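Putative N-acetylmuramoyl-L-alanine amidase,autolysin cwp6 (Peptoclostridium difficile, PDB 5J72) probably hydrolyses the amide bond joining N-acetylmuramic acid to L-alanine in peptidoglycan through a zinc-binding amidase domain, with CWB2 modules anchoring it in the cell wall. Local coordinates at residues Arg346-Thr349 with Asn350-Ile354; Ser277-Ala280 with Gly281-Gln284; Leu486-Thr489 with Glu490-Ser494; Tyr398-Ala401 with Tyr402-Thr405. All coordinates share one frame; numbering follows the deposited sequence.

All four contacts are local, yet mark the path from the CWB2 modules to the amidase domain. Contact 3, in the amidase helix 477-494, and contact 4, in the loop leading to helix 404-409, are buried and touch through the Glu490 carboxylate, probably bonded to Ser400 OG and Ala401 N, and through Tyr398 packed on Arg493 and Ser494. Contact 1, only partly buried, packs on contact 4 from helix 346-357 of the same CWB2 module. Contact 2, also partly buried, ends a helix of the preceding module, about 30 Å from contact 3 between centres. Chemistry follows place: a salt bridge in contact 2, a water bridge in contact 1, methyl-guanidinium packing in contact 3 and backbone turn bonds in contact 4.

Contact 1 of 4, residues Arg346-Thr349 with Asn350-Ile354; sequences RHET and NANVI
Glu348 and Asn352, one helical turn apart, meet along the partly exposed flank of helix 346-357. Their closest side-chain approach is from Glu348 CG to Asn352 ND2, at 3.7 Å, with the carboxylate and amide planes turned 32° from each other. A water links the polar ends: it donates to Glu348 OE2 at 2.8 Å and accepts from Asn352 ND2 at 2.9 Å. Glu348 reaches this position because CG lies anti to its backbone N (chi1 -165°) and the chain runs extended beyond it. Beneath the pair, Asn352 N donates to Glu348 O at 2.9 Å, one of four successive helical bonds that begin with Asn350 N to Arg346 O at 3.0 Å. On the buried side, Val353 CG2 lies 3.4 Å from Thr349 O.

The second shell fixes the polar ends. Ala344 N holds Glu348 OE1, and Ser342 O takes a further hydrogen bond from Asn352 ND2, while Thr349 OG1 bonds to Asp345 O. Across the helix, Asn275 and Ile391 O receive Asn350 ND2, bringing in helix 270-283.

The carboxylate is therefore gripped by a backbone N-H on one oxygen and by water on the other, next to the helix start, where the helix dipole would tend to favour its charged form. The amide has both a protein and a water acceptor, which limits its rotation.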
# COMPACT_ATOMS: atom_id res chain seq x y z
N ARG A 346 8.60 6.35 -0.23
CA ARG A 346 7.50 5.66 0.49
C ARG A 346 6.53 4.98 -0.51
O ARG A 346 5.97 3.93 -0.15
CB ARG A 346 6.75 6.68 1.41
CG ARG A 346 5.96 7.71 0.60
CD ARG A 346 5.35 8.77 1.51
NE ARG A 346 6.39 9.58 2.10
CZ ARG A 346 6.17 10.68 2.81
NH1 ARG A 346 4.94 11.12 3.01
NH2 ARG A 346 7.19 11.35 3.33
N HIS A 347 6.37 5.52 -1.76
CA HIS A 347 5.43 4.93 -2.70
C HIS A 347 6.00 3.75 -3.35
O HIS A 347 5.31 2.74 -3.49
CB HIS A 347 4.95 5.96 -3.72
CG HIS A 347 4.39 7.18 -3.07
ND1 HIS A 347 4.98 8.41 -3.20
CD2 HIS A 347 3.29 7.35 -2.29
CE1 HIS A 347 4.26 9.30 -2.52
NE2 HIS A 347 3.24 8.68 -1.95
N GLU A 348 7.31 3.83 -3.79
CA GLU A 348 7.92 2.62 -4.36
C GLU A 348 8.03 1.57 -3.31
O GLU A 348 7.84 0.39 -3.62
CB GLU A 348 9.35 2.88 -4.98
CG GLU A 348 9.69 1.64 -5.85
CD GLU A 348 11.00 1.84 -6.63
OE1 GLU A 348 11.80 2.65 -6.19
OE2 GLU A 348 11.19 1.16 -7.65
N THR A 349 8.31 1.95 -2.06
CA THR A 349 8.42 0.86 -1.06
C THR A 349 6.99 0.21 -0.81
O THR A 349 6.87 -0.99 -0.68
CB THR A 349 8.91 1.46 0.26
OG1 THR A 349 10.21 2.08 0.01
CG2 THR A 349 9.05 0.38 1.32
N ASN A 350 5.97 1.05 -0.79
CA ASN A 350 4.58 0.53 -0.64
C ASN A 350 4.29 -0.46 -1.78
O ASN A 350 3.80 -1.58 -1.56
CB ASN A 350 3.63 1.70 -0.66
CG ASN A 350 2.19 1.25 -0.42
OD1 ASN A 350 1.37 1.33 -1.35
ND2 ASN A 350 1.82 0.76 0.81
N ALA A 351 4.66 -0.07 -3.06
CA ALA A 351 4.38 -0.98 -4.20
C ALA A 351 5.21 -2.24 -4.09
O ALA A 351 4.70 -3.33 -4.43
CB ALA A 351 4.68 -0.27 -5.55
N ASN A 352 6.48 -2.15 -3.61
CA ASN A 352 7.28 -3.40 -3.55
C ASN A 352 6.78 -4.31 -2.42
O ASN A 352 6.89 -5.56 -2.54
CB ASN A 352 8.81 -3.09 -3.31
CG ASN A 352 9.45 -2.63 -4.63
OD1 ASN A 352 8.99 -3.05 -5.73
ND2 ASN A 352 10.47 -1.80 -4.62
N VAL A 353 6.29 -3.72 -1.33
CA VAL A 353 5.72 -4.60 -0.26
C VAL A 353 4.48 -5.31 -0.81
O VAL A 353 4.27 -6.49 -0.56
CB VAL A 353 5.33 -3.73 0.96
CG1 VAL A 353 4.31 -4.48 1.86
CG2 VAL A 353 6.60 -3.35 1.75
N ILE A 354 3.59 -4.54 -1.49
CA ILE A 354 2.40 -5.19 -2.06
C ILE A 354 2.84 -6.27 -3.04
O ILE A 354 2.35 -7.39 -2.99
CB ILE A 354 1.51 -4.09 -2.70
CG1 ILE A 354 0.83 -3.35 -1.57
CG2 ILE A 354 0.36 -4.66 -3.61
CD1 ILE A 354 0.18 -1.98 -1.96
O HOH W 1 12.38 -1.27 -6.76

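Contact 2 of 4, residues Ser277-Ala280 with Gly281-Gln284; sequences SSKA and GEDQ
Lys279 and Asp283 are joined by a salt bridge across one turn of helix 270-283, with Lys279 NZ 2.9 Å from Asp283 OD1. The ammonium meets the oxygen on its syn side, 17° out of the carboxylate plane. A bend at chi2 (61°) turns the lysine chain so that it crosses the aspartate at a slant, with Lys279 CE 3.6 Å from Asp283 OD2. That second oxygen is held by a salt bridge from Lys260 and a hydrogen bond from the Tyr262 hydroxyl, both on strand 260-265. Glu282 adds a looser attraction: its OE2 lies 4.4 Å from Lys279 NZ, beyond salt-bridge range.

The backbone bonds are helical, from Gly281 N to Ser277 O at 2.8 Å through Asp283 N to Lys279 O at 3.0 Å. The helix then closes in a Schellman motif. Gln284, with its phi of 55°, is the C-prime residue; its N makes a weak bond to Gly281 O, and Gln285 N turns back to Ala280 O.

Between two lysines, the Asp283 carboxylate would be expected to stay ionised. Its charge ties the last helical turn both to the preceding turn and to the adjoining strand of this beta-alpha-beta unit.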
# COMPACT_ATOMS: atom_id res chain seq x y z
N SER A 277 2.99 -2.76 7.88
CA SER A 277 2.01 -2.90 8.98
C SER A 277 0.85 -3.85 8.66
O SER A 277 0.48 -4.70 9.49
CB SER A 277 1.38 -1.50 9.26
OG SER A 277 2.17 -0.94 10.28
N SER A 278 0.27 -3.74 7.46
CA SER A 278 -0.88 -4.60 7.21
C SER A 278 -0.43 -6.03 7.11
O SER A 278 -1.19 -6.92 7.50
CB SER A 278 -1.66 -4.18 5.94
OG SER A 278 -0.87 -4.34 4.76
N LYS A 279 0.78 -6.25 6.65
CA LYS A 279 1.21 -7.63 6.46
C LYS A 279 1.63 -8.24 7.84
O LYS A 279 1.25 -9.37 8.18
CB LYS A 279 2.39 -7.61 5.47
CG LYS A 279 3.08 -8.99 5.39
CD LYS A 279 2.08 -10.09 4.89
CE LYS A 279 2.85 -11.39 4.63
NZ LYS A 279 1.98 -12.59 4.72
N ALA A 280 2.40 -7.48 8.60
CA ALA A 280 2.79 -7.90 9.95
C ALA A 280 1.45 -8.16 10.76
O ALA A 280 1.37 -9.07 11.58
CB ALA A 280 3.58 -6.75 10.64
N GLY A 281 0.41 -7.30 10.51
CA GLY A 281 -0.87 -7.48 11.22
C GLY A 281 -1.57 -8.75 10.81
O GLY A 281 -2.10 -9.47 11.66
N GLU A 282 -1.61 -9.04 9.53
CA GLU A 282 -2.27 -10.28 9.06
C GLU A 282 -1.54 -11.51 9.62
O GLU A 282 -2.19 -12.47 10.01
CB GLU A 282 -2.20 -10.34 7.49
CG GLU A 282 -2.74 -11.64 6.96
CD GLU A 282 -2.60 -11.74 5.42
OE1 GLU A 282 -2.69 -10.71 4.74
OE2 GLU A 282 -2.44 -12.88 4.92
N ASP A 283 -0.21 -11.46 9.68
CA ASP A 283 0.58 -12.58 10.22
C ASP A 283 0.57 -12.59 11.75
O ASP A 283 0.92 -13.59 12.33
CB ASP A 283 2.05 -12.43 9.83
CG ASP A 283 2.33 -12.67 8.34
OD1 ASP A 283 1.37 -12.97 7.58
OD2 ASP A 283 3.52 -12.57 7.94
N GLN A 284 0.17 -11.45 12.38
CA GLN A 284 0.23 -11.30 13.86
C GLN A 284 1.64 -11.58 14.32
O GLN A 284 1.86 -12.31 15.31
CB GLN A 284 -0.77 -12.26 14.58
CG GLN A 284 -2.17 -11.95 14.08
CD GLN A 284 -3.25 -12.78 14.78
OE1 GLN A 284 -3.05 -13.29 15.87
NE2 GLN A 284 -4.42 -12.88 14.16

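Contact 3 of 4, residues Leu486-Thr489 with Glu490-Ser494; sequences LATT and EYLRS
Thr489 lays its methyl over one face of the Arg493 guanidinium, with CG2 3.6 Å above the plane and over its centre. The nearest arginine atoms are NE and CZ, each 3.7 Å from Thr489 CG2. The two side chains run alongside each other: CG2 of the threonine stands anti to its backbone N, and the arginine is extended from CG to NE (chi2 -168°, chi3 172°), so that the flat group passes across the methyl. The methyl leaves the rim of the guanidinium to polar partners, and NH2 bonds to Val499 O on strand 498-501 while NH1 reaches Val399 O in the CWB2 loop.

A second pair lies one residue earlier. Thr488 CG2 packs against Leu492 CD1 at 3.9 Å, again side by side and pointing the same way. Thr489 OG1 turns back to Ala485 O; the hydroxyl of Thr488 is bonded chiefly to Gly626 O, with Thr484 O competing for the same single proton. The underlying backbone is regular, with Leu492 N to Thr488 O at 3.0 Å nearly straight at 171° and Arg493 N to Thr489 O at 2.9 Å. At the end of the segment, Ser494 OG donates to Tyr491 O at 2.7 Å.

Leu492 and the threonines face strand 453-458, and Thr488 and Tyr491 meet helix 619-637. This is the layered alpha/beta packing of the Amidase_3 domain, in a helix whose first residue, Glu477, binds the zinc ion.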
# COMPACT_ATOMS: atom_id res chain seq x y z
N LEU A 486 10.21 6.44 -14.06
CA LEU A 486 9.14 6.40 -13.03
C LEU A 486 9.28 7.69 -12.18
O LEU A 486 8.27 8.29 -11.80
CB LEU A 486 9.33 5.13 -12.11
CG LEU A 486 8.83 3.84 -12.91
CD1 LEU A 486 9.42 2.54 -12.23
CD2 LEU A 486 7.27 3.77 -12.96
N ALA A 487 10.51 8.06 -11.88
CA ALA A 487 10.73 9.26 -11.03
C ALA A 487 10.32 10.53 -11.78
O ALA A 487 9.77 11.46 -11.19
CB ALA A 487 12.19 9.31 -10.62
N THR A 488 10.59 10.61 -13.11
CA THR A 488 10.13 11.75 -13.89
C THR A 488 8.62 11.82 -13.88
O THR A 488 8.01 12.90 -13.77
CB THR A 488 10.59 11.57 -15.38
OG1 THR A 488 12.01 11.49 -15.38
CG2 THR A 488 10.07 12.76 -16.29
N THR A 489 7.97 10.65 -14.08
CA THR A 489 6.51 10.64 -14.09
C THR A 489 5.96 11.12 -12.74
O THR A 489 5.00 11.91 -12.68
CB THR A 489 6.02 9.16 -14.39
OG1 THR A 489 6.47 8.85 -15.72
CG2 THR A 489 4.51 9.04 -14.40
N GLU A 490 6.56 10.63 -11.69
CA GLU A 490 6.09 10.95 -10.33
C GLU A 490 6.19 12.52 -10.12
O GLU A 490 5.28 13.13 -9.60
CB GLU A 490 7.02 10.29 -9.32
CG GLU A 490 6.38 10.35 -7.95
CD GLU A 490 5.31 9.22 -7.81
OE1 GLU A 490 4.75 8.76 -8.83
OE2 GLU A 490 5.06 8.81 -6.68
N TYR A 491 7.31 13.12 -10.56
CA TYR A 491 7.44 14.59 -10.40
C TYR A 491 6.40 15.29 -11.20
O TYR A 491 5.70 16.17 -10.68
CB TYR A 491 8.83 15.05 -10.82
CG TYR A 491 8.90 16.57 -10.72
CD1 TYR A 491 9.15 17.19 -9.50
CD2 TYR A 491 8.62 17.37 -11.82
CE1 TYR A 491 9.10 18.57 -9.37
CE2 TYR A 491 8.59 18.77 -11.71
CZ TYR A 491 8.83 19.36 -10.49
OH TYR A 491 8.78 20.73 -10.38
N LEU A 492 6.22 14.91 -12.48
CA LEU A 492 5.22 15.61 -13.29
C LEU A 492 3.81 15.50 -12.72
O LEU A 492 3.04 16.47 -12.73
CB LEU A 492 5.24 15.04 -14.73
CG LEU A 492 6.55 15.41 -15.47
CD1 LEU A 492 6.67 14.66 -16.81
CD2 LEU A 492 6.51 16.96 -15.77
N ARG A 493 3.45 14.29 -12.24
CA ARG A 493 2.10 14.14 -11.71
C ARG A 493 1.92 14.96 -10.45
O ARG A 493 0.81 15.45 -10.24
CB ARG A 493 1.81 12.66 -11.36
CG ARG A 493 1.76 11.82 -12.60
CD ARG A 493 1.18 10.43 -12.31
NE ARG A 493 0.97 9.76 -13.60
CZ ARG A 493 0.88 8.44 -13.73
NH1 ARG A 493 0.96 7.64 -12.67
NH2 ARG A 493 0.69 7.91 -14.93
N SER A 494 2.93 15.07 -9.63
CA SER A 494 2.82 15.84 -8.40
C SER A 494 2.62 17.36 -8.72
O SER A 494 2.20 18.11 -7.83
CB SER A 494 4.06 15.66 -7.55
OG SER A 494 5.11 16.48 -8.04

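Contact 4 of 4, residues Tyr398-Ala401 with Tyr402-Thr405; sequences YVSA and YHST
Ser400 uses its hydroxyl to hold the backbone of Tyr402: Tyr402 N donates to Ser400 OG at 3.2 Å, forming an ST turn. With OG anti to the serine's backbone N (chi1 169°), the same oxygen also sits at the edge of the tyrosine ring, near its plane, 3.5 Å from Tyr402 CD2. Ser400 OG has a second partner in the carboxylate of Glu490, whose other oxygen takes the N-H of Ala401.

Backbone acceptors are met in turn. Ser400 O receives His403 N at 3.1 Å, with the donor 53° out of the carbonyl plane, and a water proton at 2.8 Å. That water also donates to Ser404 OG at 2.7 Å, thereby bridging Ser400 and Ser404. Ala401 O accepts from Ser404 N at 3.1 Å, again from well above the carbonyl plane (62°). A different water takes the Thr405 N-H at 3.1 Å, next to Ala401 O. Among the side chains, His403 NE2 bonds to Ile393 O, with Ser400 CB 3.7 Å from His403 CD2, and Tyr402 OH pairs with Lys623.

These turns lead from strand 391-394 into helix 404-409. Helix 346-357 lies against Ser400, Tyr402 and His403, and Val399 packs on helix 424-433. The amidase helix 477-494 meets Tyr398 and Ala401, placing the loop at the junction between CWB2 module and amidase.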
# COMPACT_ATOMS: atom_id res chain seq x y z
N TYR A 398 -2.73 12.40 -6.93
CA TYR A 398 -2.41 11.55 -8.06
C TYR A 398 -2.09 10.13 -7.66
O TYR A 398 -1.74 9.88 -6.50
CB TYR A 398 -1.17 12.11 -8.87
CG TYR A 398 0.12 12.17 -8.08
CD1 TYR A 398 0.39 13.23 -7.22
CD2 TYR A 398 1.10 11.19 -8.23
CE1 TYR A 398 1.59 13.32 -6.52
CE2 TYR A 398 2.32 11.27 -7.54
CZ TYR A 398 2.55 12.34 -6.69
OH TYR A 398 3.71 12.44 -5.98
N VAL A 399 -2.23 9.20 -8.57
CA VAL A 399 -1.85 7.84 -8.30
C VAL A 399 -0.35 7.77 -8.55
O VAL A 399 0.11 8.08 -9.66
CB VAL A 399 -2.58 6.85 -9.21
CG1 VAL A 399 -2.06 5.40 -8.95
CG2 VAL A 399 -4.09 6.94 -8.98
N SER A 400 0.42 7.40 -7.56
CA SER A 400 1.84 7.26 -7.80
C SER A 400 2.17 6.30 -8.95
O SER A 400 1.60 5.22 -9.14
CB SER A 400 2.54 6.78 -6.52
OG SER A 400 3.88 6.39 -6.81
N ALA A 401 3.18 6.69 -9.78
CA ALA A 401 3.59 5.84 -10.91
C ALA A 401 4.12 4.51 -10.48
O ALA A 401 4.06 3.52 -11.21
CB ALA A 401 4.70 6.59 -11.72
N TYR A 402 4.65 4.42 -9.25
CA TYR A 402 5.21 3.12 -8.80
C TYR A 402 4.09 2.06 -8.61
O TYR A 402 4.40 0.87 -8.59
CB TYR A 402 5.94 3.33 -7.47
CG TYR A 402 7.17 4.19 -7.64
CD1 TYR A 402 8.28 3.72 -8.33
CD2 TYR A 402 7.22 5.47 -7.13
CE1 TYR A 402 9.42 4.51 -8.50
CE2 TYR A 402 8.34 6.28 -7.31
CZ TYR A 402 9.43 5.80 -8.00
OH TYR A 402 10.53 6.64 -8.19
N HIS A 403 2.83 2.50 -8.49
CA HIS A 403 1.69 1.55 -8.35
C HIS A 403 1.19 1.04 -9.67
O HIS A 403 0.39 0.11 -9.70
CB HIS A 403 0.49 2.25 -7.64
CG HIS A 403 0.80 2.63 -6.23
ND1 HIS A 403 1.49 1.78 -5.38
CD2 HIS A 403 0.58 3.77 -5.55
CE1 HIS A 403 1.67 2.41 -4.22
NE2 HIS A 403 1.13 3.61 -4.29
N SER A 404 1.70 1.59 -10.81
CA SER A 404 1.09 1.20 -12.09
C SER A 404 1.03 -0.23 -12.37
O SER A 404 -0.02 -0.72 -12.79
CB SER A 404 1.85 1.86 -13.26
OG SER A 404 1.80 3.25 -13.08
N THR A 405 2.11 -0.94 -12.19
CA THR A 405 2.10 -2.37 -12.50
C THR A 405 1.17 -3.22 -11.61
O THR A 405 0.42 -4.07 -12.11
CB THR A 405 3.53 -2.92 -12.38
OG1 THR A 405 4.41 -2.01 -13.07
CG2 THR A 405 3.68 -4.28 -12.96
O HOH W 2 0.15 4.70 -11.51
O HOH W 3 4.77 0.74 -12.04